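Local coordinates for conserved hypothetical protein TM0937 (Thermotoga maritima, PDB 2ESH), which is of unknown function but, as a member of the PadR-like family with a helix-turn-helix fold, is probably a transcriptional regulator, at residues R95-E98 with D99-R102. Residues are numbered along the deposited sequence; the frame is centred on the assembly and turned at random.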
ATOM      1  N   ARG A  95     -11.202   6.274  -3.010  1.00 34.67           N
ATOM      2  CA  ARG A  95     -12.602   6.412  -2.744  1.00 34.04           C
ATOM      3  C   ARG A  95     -13.000   5.473  -1.594  1.00 32.34           C
ATOM      4  O   ARG A  95     -13.876   5.807  -0.762  1.00 31.49           O
ATOM      5  CB  ARG A  95     -13.368   6.030  -4.023  1.00 35.09           C
ATOM      6  CG  ARG A  95     -14.898   5.837  -3.775  1.00 40.53           C
ATOM      7  CD  ARG A  95     -15.662   5.811  -5.054  1.00 46.21           C
ATOM      8  NE  ARG A  95     -15.760   7.154  -5.630  1.00 51.71           N
ATOM      9  CZ  ARG A  95     -16.375   7.452  -6.786  1.00 50.26           C
ATOM     10  NH1 ARG A  95     -16.943   6.505  -7.532  1.00 47.62           N
ATOM     11  NH2 ARG A  95     -16.383   8.695  -7.201  1.00 44.58           N
ATOM     12  N   SER A  96     -12.425   4.273  -1.575  1.00 31.27           N
ATOM     13  CA  SER A  96     -12.698   3.324  -0.486  1.00 31.44           C
ATOM     14  C   SER A  96     -12.181   3.734   0.900  1.00 32.47           C
ATOM     15  O   SER A  96     -12.750   3.365   1.915  1.00 32.33           O
ATOM     16  CB  SER A  96     -12.053   2.012  -0.781  1.00 32.16           C
ATOM     17  OG  SER A  96     -12.840   1.259  -1.631  1.00 32.68           O
ATOM     18  N   LEU A  97     -11.057   4.445   0.940  1.00 34.14           N
ATOM     19  CA  LEU A  97     -10.552   5.033   2.174  1.00 34.85           C
ATOM     20  C   LEU A  97     -11.563   6.035   2.720  1.00 36.34           C
ATOM     21  O   LEU A  97     -11.779   6.066   3.955  1.00 35.67           O
ATOM     22  CB  LEU A  97      -9.166   5.684   1.980  1.00 33.89           C
ATOM     23  CG  LEU A  97      -7.982   4.727   1.731  1.00 34.81           C
ATOM     24  CD1 LEU A  97      -6.732   5.538   1.388  1.00 27.99           C
ATOM     25  CD2 LEU A  97      -7.685   3.840   2.986  1.00 33.23           C
ATOM     26  N   GLU A  98     -12.165   6.839   1.824  0.50 35.77           N
ATOM     27  CA  GLU A  98     -13.265   7.761   2.191  0.50 35.93           C
ATOM     28  C   GLU A  98     -14.511   7.032   2.711  0.50 37.44           C
ATOM     29  O   GLU A  98     -15.161   7.495   3.650  0.50 38.27           O
ATOM     30  CB  GLU A  98     -13.631   8.662   1.025  0.50 35.27           C
ATOM     31  CG  GLU A  98     -12.524   9.628   0.636  0.50 32.62           C
ATOM     32  CD  GLU A  98     -12.606  10.102  -0.793  0.50 35.34           C
ATOM     33  OE1 GLU A  98     -13.537   9.707  -1.570  0.50 37.05           O
ATOM     34  OE2 GLU A  98     -11.723  10.896  -1.149  0.50 34.98           O
ATOM     35  N   ASP A  99     -14.832   5.889   2.101  1.00 38.67           N
ATOM     36  CA  ASP A  99     -15.872   4.967   2.597  1.00 38.62           C
ATOM     37  C   ASP A  99     -15.526   4.528   4.034  1.00 38.50           C
ATOM     38  O   ASP A  99     -16.334   4.600   4.938  1.00 37.97           O
ATOM     39  CB  ASP A  99     -15.938   3.704   1.711  1.00 38.70           C
ATOM     40  CG  ASP A  99     -16.594   3.948   0.385  1.00 40.50           C
ATOM     41  OD1 ASP A  99     -17.097   5.086   0.209  1.00 43.66           O
ATOM     42  OD2 ASP A  99     -16.604   3.029  -0.491  1.00 41.08           O
ATOM     43  N   MET A 100     -14.293   4.086   4.221  1.00 38.30           N
ATOM     44  CA  MET A 100     -13.871   3.489   5.483  1.00 37.21           C
ATOM     45  C   MET A 100     -13.917   4.550   6.512  1.00 34.77           C
ATOM     46  O   MET A 100     -14.425   4.313   7.564  1.00 35.55           O
ATOM     47  CB  MET A 100     -12.419   2.973   5.430  1.00 36.08           C
ATOM     48  CG  MET A 100     -12.209   1.765   4.561  1.00 42.29           C
ATOM     49  SD  MET A 100     -10.433   1.249   4.726  1.00 47.71           S
ATOM     50  CE  MET A 100     -10.386   1.036   6.510  1.00 22.45           C
ATOM     51  N   LYS A 101     -13.432   5.731   6.184  1.00 34.69           N
ATOM     52  CA  LYS A 101     -13.359   6.787   7.147  1.00 37.11           C
ATOM     53  C   LYS A 101     -14.756   7.217   7.606  1.00 36.73           C
ATOM     54  O   LYS A 101     -14.943   7.516   8.772  1.00 37.51           O
ATOM     55  CB  LYS A 101     -12.455   7.972   6.659  1.00 36.89           C
ATOM     56  CG  LYS A 101     -12.839   9.282   7.297  1.00 39.37           C
ATOM     57  CD  LYS A 101     -11.976  10.432   6.888  1.00 48.86           C
ATOM     58  CE  LYS A 101     -12.346  11.037   5.552  1.00 55.24           C
ATOM     59  NZ  LYS A 101     -11.771  12.440   5.661  1.00 57.61           N
ATOM     60  N   ARG A 102     -15.729   7.219   6.701  1.00 38.51           N
ATOM     61  CA  ARG A 102     -17.112   7.602   7.018  1.00 39.75           C
ATOM     62  C   ARG A 102     -17.693   6.535   7.913  1.00 38.47           C
ATOM     63  O   ARG A 102     -18.328   6.796   8.893  1.00 38.33           O
ATOM     64  CB  ARG A 102     -17.951   7.703   5.737  1.00 40.95           C
ATOM     65  CG  ARG A 102     -19.331   8.409   5.844  1.00 46.13           C
ATOM     66  CD  ARG A 102     -20.057   8.449   4.421  1.00 51.90           C
ATOM     67  NE  ARG A 102     -19.074   8.827   3.365  1.00 51.12           N
ATOM     68  CZ  ARG A 102     -18.668   8.043   2.348  1.00 53.23           C
ATOM     69  NH1 ARG A 102     -19.109   6.758   2.181  1.00 44.32           N
ATOM     70  NH2 ARG A 102     -17.736   8.551   1.528  1.00 54.32           N
TER
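Lys-101 N gives its hydrogen to Leu-97 O at 2.8 Å, with an N-H...O angle of 153°. Three more i to i+4 bonds, Asp-99 N to Arg-95 O, Met-100 N to Ser-96 O and Arg-102 N to Glu-98 O, the last at 3.1 Å, make this one unbroken stretch of α-helix within the long C-terminal helix 84-116. Glu-98 O also lies over one face of the Arg-102 guanidinium, offset toward the rim. NH2 of that group is 3.5 Å from Glu-98 O, but the angle is poor and only the amide bonds. The guanidinium comes back over the helix because the Arg-102 chain leaves with CG anti to the backbone N (chi1 -166°) and then folds at chi3. Its NH1 thereby meets Asp-99 OD1 at 3.3 Å, a long hydrogen bond within an i to i+3 salt bridge, reaching the oxygen from above the carboxylate plane, 36° out of it. The Asp-99 carboxylate itself leans back along the preceding turn, CG 3.5 Å from Arg-95 O, and CB rests against Ser-96 O. An alanine at this position takes away the carboxylate and would probably leave the Arg-102 guanidinium freer to swing off the Glu-98 carbonyl. Another side of the helix is apolar: Leu-97 CD2 touches Met-100 SD at 4.2 Å, the two side chains crossing at a slant. Leu-97 also touches Trp-12 and Trp-13, and Met-100 touches Phe-9 and Trp-12, joining this helix to helix 8-24. The helix is thus amphipathic here: the apolar side chains of Leu-97 and Met-100 meet helix 8-24, whereas the Asp-99 and Arg-102 pair lies at the surface, where solvent would probably weaken its electrostatic pull.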